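PDB 4MDB: mariner Mos1 transposase from Drosophila mauritiana, which mediates cut-and-paste transposition of the Mos1 transposon, working as a homodimer that requires magnesium or manganese to cut and join DNA. Local coordinates for residues A[75-80]-A[164-169]; A[158-163]-A[211-216]; A[105-110]-A[144-149]. The protein carries 1 engineered substitution. All blocks are in the same frame, centred on the assembly; numbering follows the deposited sequence.

Interaction 1. Residues A[75-80]-A[164-169]; sequences VWWDQS and DYHLFA. With MG (magnesium ion), chain C; RLT (N-(4-fluorobenzyl)-5-hydroxy-1-methyl-2-(1-methyl-1-{[(5-methyl-1,3,4-oxadiazol-2-yl)carbonyl]amino}ethyl)-6-oxo-1,6-di hydropyrimidine-4-carboxamide), chain B.
Trp77 and Leu167 mark the closest pass of the two backbones, with their CA atoms 9.3 Å apart. Strand 75-78 and helix 164-169 run at 116° to one another, their local axes 11.2 Å apart, a separation bridged by the interlocking side chains of the two segments. No hydrogen bond links the segments; they meet by van der Waals contact, mostly between apolar groups. Leu167 CD2 sits over one face of the Trp77 indole as a CH-pi contact, 4.0 Å from the centroid of the five-membered ring and 26° off its normal. Leu167 CB follows toward the six-membered ring, 4.0 Å from Trp77 CZ2. The N-H of the five-membered ring is hydrogen-bonded to Ser163 OG. At the outer end of the six-membered ring, Trp77 CH2 comes within 4.2 Å of His166 CD2, the two side chains crossing at about a right angle; His166 ND1 is hydrogen-bonded to Lys208 NZ. Toward the metal site, Val75 CG1 fills the corner between Leu167 and Phe168, 3.7 Å from Phe168 CZ.

This is the helix-on-sheet packing of the RNase H fold, and here the helix carries the third aspartate of the DDD motif. Asp164 grips a magnesium ion with both carboxylate oxygens, OD1 at 2.1 Å; Asp36 OD2, two raltegravir oxygens, OAG and OAH, and a water complete the shell. Phe168 connects the two regions, for Asp164 OD1 lies in the ring plane at the edge of Phe168, while Phe168 CE1 and CZ meet Val75 CG1. A greasy, buried interface therefore seats the helix on the central sheet, consistent with a fixed placement of Asp164 beside the metal it shares with Asp36.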
loop_
_atom_site.group_PDB
_atom_site.type_symbol
_atom_site.label_atom_id
_atom_site.label_comp_id
_atom_site.label_asym_id
_atom_site.label_seq_id
_atom_site.Cartn_x
_atom_site.Cartn_y
_atom_site.Cartn_z
ATOM N N VAL A 75 -4.701 4.900 1.715
ATOM C CA VAL A 75 -5.000 4.773 0.287
ATOM C C VAL A 75 -4.644 3.382 -0.189
ATOM O O VAL A 75 -3.649 2.795 0.228
ATOM C CB VAL A 75 -4.224 5.872 -0.523
ATOM C CG1 VAL A 75 -2.720 5.806 -0.240
ATOM C CG2 VAL A 75 -4.381 5.737 -2.009
ATOM N N TRP A 76 -5.387 2.950 -1.187
ATOM C CA TRP A 76 -5.228 1.634 -1.825
ATOM C C TRP A 76 -5.246 1.801 -3.332
ATOM O O TRP A 76 -6.028 2.565 -3.846
ATOM C CB TRP A 76 -6.270 0.612 -1.391
ATOM C CG TRP A 76 -6.298 0.357 0.058
ATOM C CD1 TRP A 76 -5.610 -0.621 0.726
ATOM C CD2 TRP A 76 -6.924 1.154 1.080
ATOM N NE1 TRP A 76 -5.811 -0.523 2.086
ATOM C CE2 TRP A 76 -6.651 0.542 2.308
ATOM C CE3 TRP A 76 -7.782 2.285 1.054
ATOM C CZ2 TRP A 76 -7.115 1.067 3.523
ATOM C CZ3 TRP A 76 -8.223 2.811 2.262
ATOM C CH2 TRP A 76 -7.891 2.188 3.457
ATOM N N TRP A 77 -4.387 1.043 -4.011
ATOM C CA TRP A 77 -4.139 1.229 -5.431
ATOM C C TRP A 77 -3.594 0.002 -6.093
ATOM O O TRP A 77 -3.171 -0.927 -5.413
ATOM C CB TRP A 77 -3.256 2.418 -5.679
ATOM C CG TRP A 77 -1.860 2.325 -5.056
ATOM C CD1 TRP A 77 -1.567 2.440 -3.741
ATOM C CD2 TRP A 77 -0.612 2.101 -5.731
ATOM N NE1 TRP A 77 -0.204 2.330 -3.549
ATOM C CE2 TRP A 77 0.411 2.150 -4.749
ATOM C CE3 TRP A 77 -0.245 1.922 -7.053
ATOM C CZ2 TRP A 77 1.773 1.959 -5.084
ATOM C CZ3 TRP A 77 1.072 1.800 -7.391
ATOM C CH2 TRP A 77 2.087 1.812 -6.409
ATOM N N ASP A 78 -3.637 -0.030 -7.423
ATOM C CA ASP A 78 -3.062 -1.088 -8.201
ATOM C C ASP A 78 -2.417 -0.522 -9.454
ATOM O O ASP A 78 -2.188 0.678 -9.548
ATOM C CB ASP A 78 -4.106 -2.179 -8.442
ATOM C CG ASP A 78 -5.204 -1.736 -9.474
ATOM O OD1 ASP A 78 -5.115 -0.616 -9.977
ATOM O OD2 ASP A 78 -6.007 -2.605 -9.885
ATOM N N GLN A 79 -2.067 -1.380 -10.409
ATOM C CA GLN A 79 -1.274 -0.943 -11.521
ATOM C C GLN A 79 -2.097 -0.042 -12.436
ATOM O O GLN A 79 -1.486 0.570 -13.324
ATOM C CB GLN A 79 -0.760 -2.152 -12.321
ATOM C CG GLN A 79 -1.857 -2.956 -12.914
ATOM C CD GLN A 79 -1.320 -3.982 -13.878
ATOM O OE1 GLN A 79 -0.463 -4.774 -13.513
ATOM N NE2 GLN A 79 -1.840 -3.993 -15.094
ATOM N N SER A 80 -3.400 0.091 -12.202
ATOM C CA SER A 80 -4.297 0.908 -13.031
ATOM C C SER A 80 -4.599 2.259 -12.414
ATOM O O SER A 80 -5.220 3.092 -13.062
ATOM C CB SER A 80 -5.580 0.161 -13.304
ATOM O OG SER A 80 -5.261 -1.019 -14.064
ATOM N N ASP A 164 5.116 3.011 -0.247
ATOM C CA ASP A 164 6.244 3.808 0.295
ATOM C C ASP A 164 7.310 4.144 -0.738
ATOM O O ASP A 164 7.626 5.326 -0.907
ATOM C CB ASP A 164 6.808 3.056 1.503
ATOM C CG ASP A 164 5.853 3.176 2.705
ATOM O OD1 ASP A 164 5.332 4.312 2.943
ATOM O OD2 ASP A 164 5.591 2.217 3.393
ATOM N N TYR A 165 7.859 3.175 -1.435
ATOM C CA TYR A 165 8.961 3.520 -2.346
ATOM C C TYR A 165 8.589 4.186 -3.648
ATOM O O TYR A 165 9.439 4.849 -4.261
ATOM C CB TYR A 165 9.784 2.268 -2.665
ATOM C CG TYR A 165 9.122 1.183 -3.546
ATOM C CD1 TYR A 165 8.897 1.380 -4.897
ATOM C CD2 TYR A 165 8.750 -0.046 -3.017
ATOM C CE1 TYR A 165 8.308 0.426 -5.686
ATOM C CE2 TYR A 165 8.197 -1.022 -3.800
ATOM C CZ TYR A 165 7.948 -0.807 -5.144
ATOM O OH TYR A 165 7.384 -1.739 -6.020
ATOM N N HIS A 166 7.316 4.104 -4.032
ATOM C CA HIS A 166 6.803 4.716 -5.218
ATOM C C HIS A 166 5.797 5.824 -4.969
ATOM O O HIS A 166 6.061 6.963 -5.296
ATOM C CB HIS A 166 6.244 3.653 -6.156
ATOM C CG HIS A 166 5.965 4.143 -7.516
ATOM N ND1 HIS A 166 6.946 4.364 -8.443
ATOM C CD2 HIS A 166 4.791 4.498 -8.114
ATOM C CE1 HIS A 166 6.408 4.782 -9.575
ATOM N NE2 HIS A 166 5.111 4.924 -9.387
ATOM N N LEU A 167 4.637 5.509 -4.428
ATOM C CA LEU A 167 3.524 6.446 -4.383
ATOM C C LEU A 167 3.810 7.612 -3.455
ATOM O O LEU A 167 3.760 8.795 -3.895
ATOM C CB LEU A 167 2.239 5.719 -3.961
ATOM C CG LEU A 167 1.020 6.663 -3.930
ATOM C CD1 LEU A 167 0.639 7.012 -5.339
ATOM C CD2 LEU A 167 -0.154 5.983 -3.273
ATOM N N PHE A 168 4.117 7.322 -2.212
ATOM C CA PHE A 168 4.362 8.380 -1.177
ATOM C C PHE A 168 5.726 9.041 -1.408
ATOM O O PHE A 168 5.874 10.204 -1.075
ATOM C CB PHE A 168 4.319 7.809 0.190
ATOM C CG PHE A 168 2.943 7.351 0.657
ATOM C CD1 PHE A 168 1.717 7.862 0.092
ATOM C CD2 PHE A 168 2.852 6.406 1.611
ATOM C CE1 PHE A 168 0.521 7.415 0.552
ATOM C CE2 PHE A 168 1.648 5.936 2.061
ATOM C CZ PHE A 168 0.441 6.473 1.531
ATOM N N ALA A 169 6.691 8.365 -2.006
ATOM C CA ALA A 169 7.994 8.942 -2.414
ATOM C C ALA A 169 7.745 10.116 -3.374
ATOM O O ALA A 169 8.167 11.251 -3.127
ATOM C CB ALA A 169 8.863 7.891 -3.067
HETATM MG MG MG C . 4.435 3.670 4.701
HETATM C CAA RLT B . 7.902 -3.369 12.376
HETATM C CAB RLT B . 8.465 4.507 6.744
HETATM C CAC RLT B . 9.942 2.835 8.836
HETATM C CAD RLT B . 8.474 4.780 10.113
HETATM O OAE RLT B . 3.372 1.345 8.789
HETATM O OAF RLT B . 8.447 0.306 9.502
HETATM O OAG RLT B . 6.341 4.009 5.553
HETATM O OAH RLT B . 4.271 2.555 6.408
HETATM F FAI RLT B . 5.474 -4.547 12.320
HETATM C CAJ RLT B . 4.855 -2.766 10.845
HETATM C CAK RLT B . 4.798 -2.422 13.208
HETATM C CAL RLT B . 4.430 -1.437 10.646
HETATM C CAM RLT B . 4.374 -1.100 13.020
HETATM C CAN RLT B . 3.744 0.853 11.586
HETATM N NAO RLT B . 7.787 -1.034 13.638
HETATM N NAP RLT B . 7.932 0.272 13.099
HETATM N NAQ RLT B . 6.591 2.426 9.375
HETATM N NAR RLT B . 4.705 1.469 10.663
HETATM N NAS RLT B . 8.483 2.274 10.765
HETATM O OAT RLT B . 8.131 -1.245 11.424
HETATM C CAU RLT B . 4.426 1.548 9.328
HETATM C CAV RLT B . 8.354 0.932 10.572
HETATM C CAW RLT B . 7.920 -1.885 12.587
HETATM C CAX RLT B . 5.045 -3.266 12.137
HETATM C CAY RLT B . 4.178 -0.586 11.747
HETATM C CAZ RLT B . 5.267 2.753 7.284
HETATM C CBA RLT B . 8.111 0.080 11.765
HETATM C CBB RLT B . 5.454 2.198 8.612
HETATM C CBC RLT B . 7.626 3.134 8.851
HETATM C CBD RLT B . 6.373 3.474 6.704
HETATM N NBE RLT B . 7.495 3.677 7.525
HETATM C CBF RLT B . 8.891 3.307 9.839
HETATM O O HOH W 1 3.711 5.470 5.353
#

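Interaction 2. Residues A[158-163]-A[211-216]; sequences PDLAPS and ERWEKC
Asp159 and Arg212 supply the direct polar link: Arg212 NH1 donates to the backbone O of Asp159 over 3.0 Å. The bond is bent, with an N-H...O angle of 138°, and although it lands on a carbonyl lone pair, the oxygen is tilted 29° from the guanidinium plane. A bend in the arginine chain (chi2 -136°) carries CD to the same oxygen, so that Arg212 CD lies 3.1 Å from Asp159 O. The carboxylate of Asp159 pairs instead with Arg12; its OD2 stays 5.6 Å from Arg212 NH1, where opposite charges may still attract weakly. Arg212 is also committed to Tyr165 through a cation-pi contact.

The short 3-10 turn 158-160 leads through the N-cap residue Ala161 into helix 162-175, and helix 209-218, near the C-terminus of the catalytic domain, packs against this entry to the metal-carrying helix.

A second, water-mediated link starts from the next carbonyl. Water 2 donates to Leu160 O at 2.8 Å and accepts from Trp213 NE1 in the plane of the indole, at its edge.

Apolar contacts gather round the forked end of Leu160. Its CD2 lies 4.1 Å from Arg212 CB and also reaches Trp213 CD1, whereas Leu160 CD1 meets Cys216 SG at 4.3 Å. Cys16 of helix 6-25 touches both Leu160 and Cys216.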
loop_
_atom_site.group_PDB
_atom_site.type_symbol
_atom_site.label_atom_id
_atom_site.label_comp_id
_atom_site.label_asym_id
_atom_site.label_seq_id
_atom_site.Cartn_x
_atom_site.Cartn_y
_atom_site.Cartn_z
ATOM N N PRO A 158 9.677 -0.666 4.142
ATOM C CA PRO A 158 9.018 0.237 3.164
ATOM C C PRO A 158 9.681 0.298 1.808
ATOM O O PRO A 158 9.042 0.633 0.825
ATOM C CB PRO A 158 9.080 1.581 3.877
ATOM C CG PRO A 158 10.325 1.497 4.710
ATOM C CD PRO A 158 10.330 0.108 5.239
ATOM N N ASP A 159 10.944 -0.148 1.704
ATOM C CA ASP A 159 11.609 -0.305 0.484
ATOM C C ASP A 159 11.058 -1.410 -0.370
ATOM O O ASP A 159 11.482 -1.574 -1.528
ATOM C CB ASP A 159 13.130 -0.542 0.719
ATOM C CG ASP A 159 13.457 -1.723 1.585
ATOM O OD1 ASP A 159 12.659 -2.176 2.422
ATOM O OD2 ASP A 159 14.630 -2.151 1.427
ATOM N N LEU A 160 10.190 -2.221 0.223
ATOM C CA LEU A 160 9.565 -3.376 -0.458
ATOM C C LEU A 160 8.024 -3.133 -0.595
ATOM O O LEU A 160 7.298 -3.968 -1.140
ATOM C CB LEU A 160 9.816 -4.677 0.219
ATOM C CG LEU A 160 11.297 -5.033 0.388
ATOM C CD1 LEU A 160 11.343 -6.348 1.149
ATOM C CD2 LEU A 160 11.933 -5.085 -1.002
ATOM N N ALA A 161 7.551 -1.989 -0.093
ATOM C CA ALA A 161 6.124 -1.609 -0.150
ATOM C C ALA A 161 5.918 -0.548 -1.232
ATOM O O ALA A 161 6.397 0.589 -1.123
ATOM C CB ALA A 161 5.708 -1.047 1.193
ATOM N N PRO A 162 5.195 -0.869 -2.316
ATOM C CA PRO A 162 5.041 0.140 -3.391
ATOM C C PRO A 162 4.445 1.490 -2.914
ATOM O O PRO A 162 4.827 2.537 -3.471
ATOM C CB PRO A 162 4.167 -0.553 -4.424
ATOM C CG PRO A 162 4.464 -2.032 -4.246
ATOM C CD PRO A 162 4.677 -2.167 -2.752
ATOM N N SER A 163 3.560 1.494 -1.939
ATOM C CA SER A 163 3.021 2.743 -1.435
ATOM C C SER A 163 4.112 3.631 -0.888
ATOM O O SER A 163 4.037 4.859 -1.093
ATOM C CB SER A 163 1.960 2.537 -0.379
ATOM O OG SER A 163 0.835 1.745 -0.841
ATOM N N GLU A 211 12.473 -6.365 -9.236
ATOM C CA GLU A 211 13.816 -5.840 -9.217
ATOM C C GLU A 211 14.179 -5.536 -7.737
ATOM O O GLU A 211 15.316 -5.826 -7.303
ATOM C CB GLU A 211 13.921 -4.594 -10.102
ATOM C CG GLU A 211 14.946 -3.575 -9.616
ATOM C CD GLU A 211 15.078 -2.380 -10.545
ATOM O OE1 GLU A 211 16.231 -2.166 -11.015
ATOM O OE2 GLU A 211 14.064 -1.653 -10.781
ATOM N N ARG A 212 13.216 -5.022 -6.979
ATOM C CA ARG A 212 13.401 -4.800 -5.552
ATOM C C ARG A 212 13.658 -6.119 -4.821
ATOM O O ARG A 212 14.622 -6.240 -4.066
ATOM C CB ARG A 212 12.180 -4.097 -4.955
ATOM C CG ARG A 212 11.843 -2.771 -5.618
ATOM C CD ARG A 212 11.517 -1.704 -4.585
ATOM N NE ARG A 212 11.750 -0.358 -5.098
ATOM C CZ ARG A 212 12.449 0.575 -4.458
ATOM N NH1 ARG A 212 12.987 0.309 -3.276
ATOM N NH2 ARG A 212 12.610 1.774 -5.001
ATOM N N TRP A 213 12.792 -7.103 -5.051
ATOM C CA TRP A 213 12.944 -8.437 -4.409
ATOM C C TRP A 213 14.370 -8.966 -4.691
ATOM O O TRP A 213 15.045 -9.456 -3.759
ATOM C CB TRP A 213 11.901 -9.466 -4.760
ATOM C CG TRP A 213 10.535 -9.073 -4.409
ATOM C CD1 TRP A 213 10.151 -8.261 -3.355
ATOM C CD2 TRP A 213 9.309 -9.367 -5.119
ATOM N NE1 TRP A 213 8.801 -8.094 -3.353
ATOM C CE2 TRP A 213 8.256 -8.790 -4.394
ATOM C CE3 TRP A 213 8.991 -10.168 -6.187
ATOM C CZ2 TRP A 213 6.941 -8.906 -4.795
ATOM C CZ3 TRP A 213 7.698 -10.268 -6.567
ATOM C CH2 TRP A 213 6.696 -9.638 -5.896
ATOM N N GLU A 214 14.801 -8.834 -5.950
ATOM C CA GLU A 214 16.148 -9.361 -6.380
ATOM C C GLU A 214 17.239 -8.662 -5.613
ATOM O O GLU A 214 18.197 -9.305 -5.184
ATOM C CB GLU A 214 16.337 -9.187 -7.890
ATOM C CG GLU A 214 17.192 -10.309 -8.447
ATOM C CD GLU A 214 16.511 -11.135 -9.517
ATOM O OE1 GLU A 214 15.604 -11.977 -9.206
ATOM O OE2 GLU A 214 16.960 -10.988 -10.682
ATOM N N LYS A 215 17.126 -7.349 -5.502
ATOM C CA LYS A 215 18.125 -6.554 -4.777
ATOM C C LYS A 215 18.191 -6.943 -3.311
ATOM O O LYS A 215 19.283 -7.012 -2.714
ATOM C CB LYS A 215 17.875 -5.074 -4.936
ATOM C CG LYS A 215 18.238 -4.561 -6.319
ATOM C CD LYS A 215 18.082 -3.074 -6.340
ATOM C CE LYS A 215 18.461 -2.500 -7.681
ATOM N NZ LYS A 215 18.083 -1.058 -7.603
ATOM N N CYS A 216 17.025 -7.160 -2.703
ATOM C CA CYS A 216 16.972 -7.585 -1.329
ATOM C C CYS A 216 17.633 -8.903 -1.120
ATOM O O CYS A 216 18.412 -9.034 -0.176
ATOM C CB CYS A 216 15.510 -7.605 -0.851
ATOM S SG CYS A 216 15.429 -7.808 0.958
HETATM O O HOH W 2 7.050 -6.773 -1.535
#

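Interaction 3. Residues A[105-110]-A[144-149]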
loop_
_atom_site.group_PDB
_atom_site.type_symbol
_atom_site.label_atom_id
_atom_site.label_comp_id
_atom_site.label_asym_id
_atom_site.label_seq_id
_atom_site.Cartn_x
_atom_site.Cartn_y
_atom_site.Cartn_z
ATOM N N ASN A 105 -15.246 -1.122 2.534
ATOM C CA ASN A 105 -15.480 -0.073 1.591
ATOM C C ASN A 105 -14.588 -0.181 0.347
ATOM O O ASN A 105 -14.986 0.083 -0.730
ATOM C CB ASN A 105 -15.250 1.261 2.274
ATOM C CG ASN A 105 -16.234 1.485 3.394
ATOM O OD1 ASN A 105 -17.251 0.848 3.402
ATOM N ND2 ASN A 105 -15.940 2.378 4.344
ATOM N N LEU A 106 -13.336 -0.597 0.555
ATOM C CA LEU A 106 -12.399 -0.773 -0.525
ATOM C C LEU A 106 -12.932 -1.842 -1.477
ATOM O O LEU A 106 -12.803 -1.685 -2.666
ATOM C CB LEU A 106 -10.986 -1.217 0.022
ATOM C CG LEU A 106 -9.980 -1.824 -1.003
ATOM C CD1 LEU A 106 -9.585 -0.895 -2.091
ATOM C CD2 LEU A 106 -8.628 -2.152 -0.281
ATOM N N ASN A 107 -13.501 -2.914 -0.941
ATOM C CA ASN A 107 -14.029 -4.003 -1.747
ATOM C C ASN A 107 -15.182 -3.433 -2.611
ATOM O O ASN A 107 -15.313 -3.810 -3.769
ATOM C CB ASN A 107 -14.529 -5.132 -0.844
ATOM C CG ASN A 107 -15.100 -6.282 -1.604
ATOM O OD1 ASN A 107 -16.312 -6.665 -1.449
ATOM N ND2 ASN A 107 -14.338 -6.807 -2.425
ATOM N N ARG A 108 -15.994 -2.563 -2.059
ATOM C CA ARG A 108 -17.057 -1.940 -2.863
ATOM C C ARG A 108 -16.492 -1.130 -4.035
ATOM O O ARG A 108 -16.933 -1.289 -5.176
ATOM C CB ARG A 108 -17.947 -1.066 -1.973
ATOM C CG ARG A 108 -18.769 -1.796 -0.933
ATOM C CD ARG A 108 -20.042 -0.932 -0.806
ATOM N NE ARG A 108 -20.949 -1.359 0.238
ATOM C CZ ARG A 108 -22.230 -0.996 0.300
ATOM N NH1 ARG A 108 -22.776 -0.216 -0.647
ATOM N NH2 ARG A 108 -22.979 -1.430 1.313
ATOM N N ALA A 109 -15.444 -0.325 -3.785
ATOM C CA ALA A 109 -14.762 0.405 -4.801
ATOM C C ALA A 109 -14.159 -0.494 -5.877
ATOM O O ALA A 109 -14.258 -0.217 -7.057
ATOM C CB ALA A 109 -13.701 1.288 -4.189
ATOM N N LEU A 110 -13.543 -1.607 -5.462
ATOM C CA LEU A 110 -12.895 -2.546 -6.353
ATOM C C LEU A 110 -13.963 -3.167 -7.304
ATOM O O LEU A 110 -13.711 -3.271 -8.510
ATOM C CB LEU A 110 -12.325 -3.667 -5.527
ATOM C CG LEU A 110 -11.065 -4.417 -5.807
ATOM C CD1 LEU A 110 -10.001 -3.651 -6.559
ATOM C CD2 LEU A 110 -10.519 -4.713 -4.392
ATOM N N GLU A 144 -10.191 -12.965 5.222
ATOM C CA GLU A 144 -10.547 -14.386 4.910
ATOM C C GLU A 144 -11.904 -14.411 4.222
ATOM O O GLU A 144 -12.080 -15.133 3.268
ATOM C CB GLU A 144 -10.727 -15.226 6.183
ATOM C CG GLU A 144 -9.498 -15.786 6.853
ATOM C CD GLU A 144 -9.840 -16.587 8.118
ATOM O OE1 GLU A 144 -8.944 -16.740 8.987
ATOM O OE2 GLU A 144 -10.992 -17.073 8.235
ATOM N N THR A 145 -12.860 -13.662 4.757
ATOM C CA THR A 145 -14.234 -13.590 4.177
ATOM C C THR A 145 -14.208 -12.945 2.769
ATOM O O THR A 145 -14.819 -13.453 1.803
ATOM C CB THR A 145 -15.175 -12.832 5.144
ATOM O OG1 THR A 145 -15.278 -13.637 6.342
ATOM C CG2 THR A 145 -16.504 -12.741 4.544
ATOM N N LEU A 146 -13.479 -11.838 2.588
ATOM C CA LEU A 146 -13.243 -11.249 1.267
ATOM C C LEU A 146 -12.484 -12.243 0.366
ATOM O O LEU A 146 -12.660 -12.240 -0.820
ATOM C CB LEU A 146 -12.426 -9.968 1.413
ATOM C CG LEU A 146 -13.155 -8.776 2.078
ATOM C CD1 LEU A 146 -12.166 -7.680 2.466
ATOM C CD2 LEU A 146 -14.165 -8.286 1.059
ATOM N N ASN A 147 -11.687 -13.060 1.001
ATOM C CA ASN A 147 -10.858 -14.097 0.394
ATOM C C ASN A 147 -9.853 -13.547 -0.591
ATOM O O ASN A 147 -9.633 -14.044 -1.687
ATOM C CB ASN A 147 -11.679 -15.203 -0.195
ATOM C CG ASN A 147 -10.938 -16.530 -0.096
ATOM O OD1 ASN A 147 -10.465 -17.051 -1.070
ATOM N ND2 ASN A 147 -10.725 -16.969 1.059
ATOM N N TRP A 148 -9.215 -12.489 -0.154
ATOM C CA TRP A 148 -8.027 -11.970 -0.789
ATOM C C TRP A 148 -6.859 -12.744 -0.273
ATOM O O TRP A 148 -6.760 -13.038 0.936
ATOM C CB TRP A 148 -7.894 -10.495 -0.456
ATOM C CG TRP A 148 -9.071 -9.604 -0.940
ATOM C CD1 TRP A 148 -10.127 -9.965 -1.810
ATOM C CD2 TRP A 148 -9.301 -8.238 -0.611
ATOM N NE1 TRP A 148 -10.932 -8.926 -1.991
ATOM C CE2 TRP A 148 -10.478 -7.843 -1.278
ATOM C CE3 TRP A 148 -8.619 -7.302 0.170
ATOM C CZ2 TRP A 148 -10.981 -6.551 -1.212
ATOM C CZ3 TRP A 148 -9.172 -5.977 0.264
ATOM C CH2 TRP A 148 -10.342 -5.641 -0.413
ATOM N N GLU A 149 -5.945 -13.007 -1.166
ATOM C CA GLU A 149 -4.692 -13.618 -0.772
ATOM C C GLU A 149 -3.788 -12.552 -0.153
ATOM O O GLU A 149 -3.439 -11.585 -0.831
ATOM C CB GLU A 149 -4.048 -14.209 -2.015
ATOM C CG GLU A 149 -2.877 -15.024 -1.550
ATOM C CD GLU A 149 -1.982 -15.522 -2.637
ATOM O OE1 GLU A 149 -0.859 -15.981 -2.203
ATOM O OE2 GLU A 149 -2.339 -15.428 -3.836
HETATM O O HOH W 3 -13.453 -8.974 -3.595
#
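Leu146 opens the contact by laying CD2 against the side-chain amide of Asn107, 3.5 Å from Asn107 CG. The two side chains slide past each other in opposite directions; Asn107 CG, anti to the backbone N (chi1 179°), is thereby carried out from the helix to meet that methyl. The other branch, Leu146 CD1, sits 3.8 Å above the plane of the Trp148 indole, offset toward the rim.

Asn147 leaves the helix with positive phi, and its ND2 returns a nearly straight hydrogen bond (167°) to Glu144 O. The chain thus turns out of helix 137-146 toward strand 149-150, completing a beta-alpha-beta crossover from the parallel strand 125-127 in the RNase H fold.

Trp148 follows and contributes the largest share of the buried surface. Leu110 CD2 meets its CZ2 tip to tip at 3.7 Å, and Leu106 CG approaches Trp148 CH2 at 3.9 Å. Asn107 ND2 lies at the ring edge, near its plane, 3.6 Å from Trp148 CZ2, with the amide turned 55° from the indole. Water 3 accepts from Trp148 NE1 at 3.0 Å and, weakly, from Asn107 ND2. Phe126 of strand 125-127 meets both Trp148 and Leu106.

Glu149 then joins the sheet through backbone bonds to Val124 and Phe126.

In the fold
Interaction 1 lies nearest the centre of the chain and every residue that touches in it is buried; interactions 2 and 3 lie farther out, on opposite sides of that centre, and include partly exposed residues. Chemistry follows place. The central contact has no hydrogen bond across its segments and is mainly apolar, whereas each outer one adds a water bridge to a tryptophan N-H, and interaction 2 a direct hydrogen bond as well. Interactions 1 and 2 share helix 162-175, whose backbone bond from Phe168 N to Ser163 O spans their boundary. Interaction 3 holds other helices but reaches interaction 1 through Trp76 of strand 69-78, which packs on Leu106.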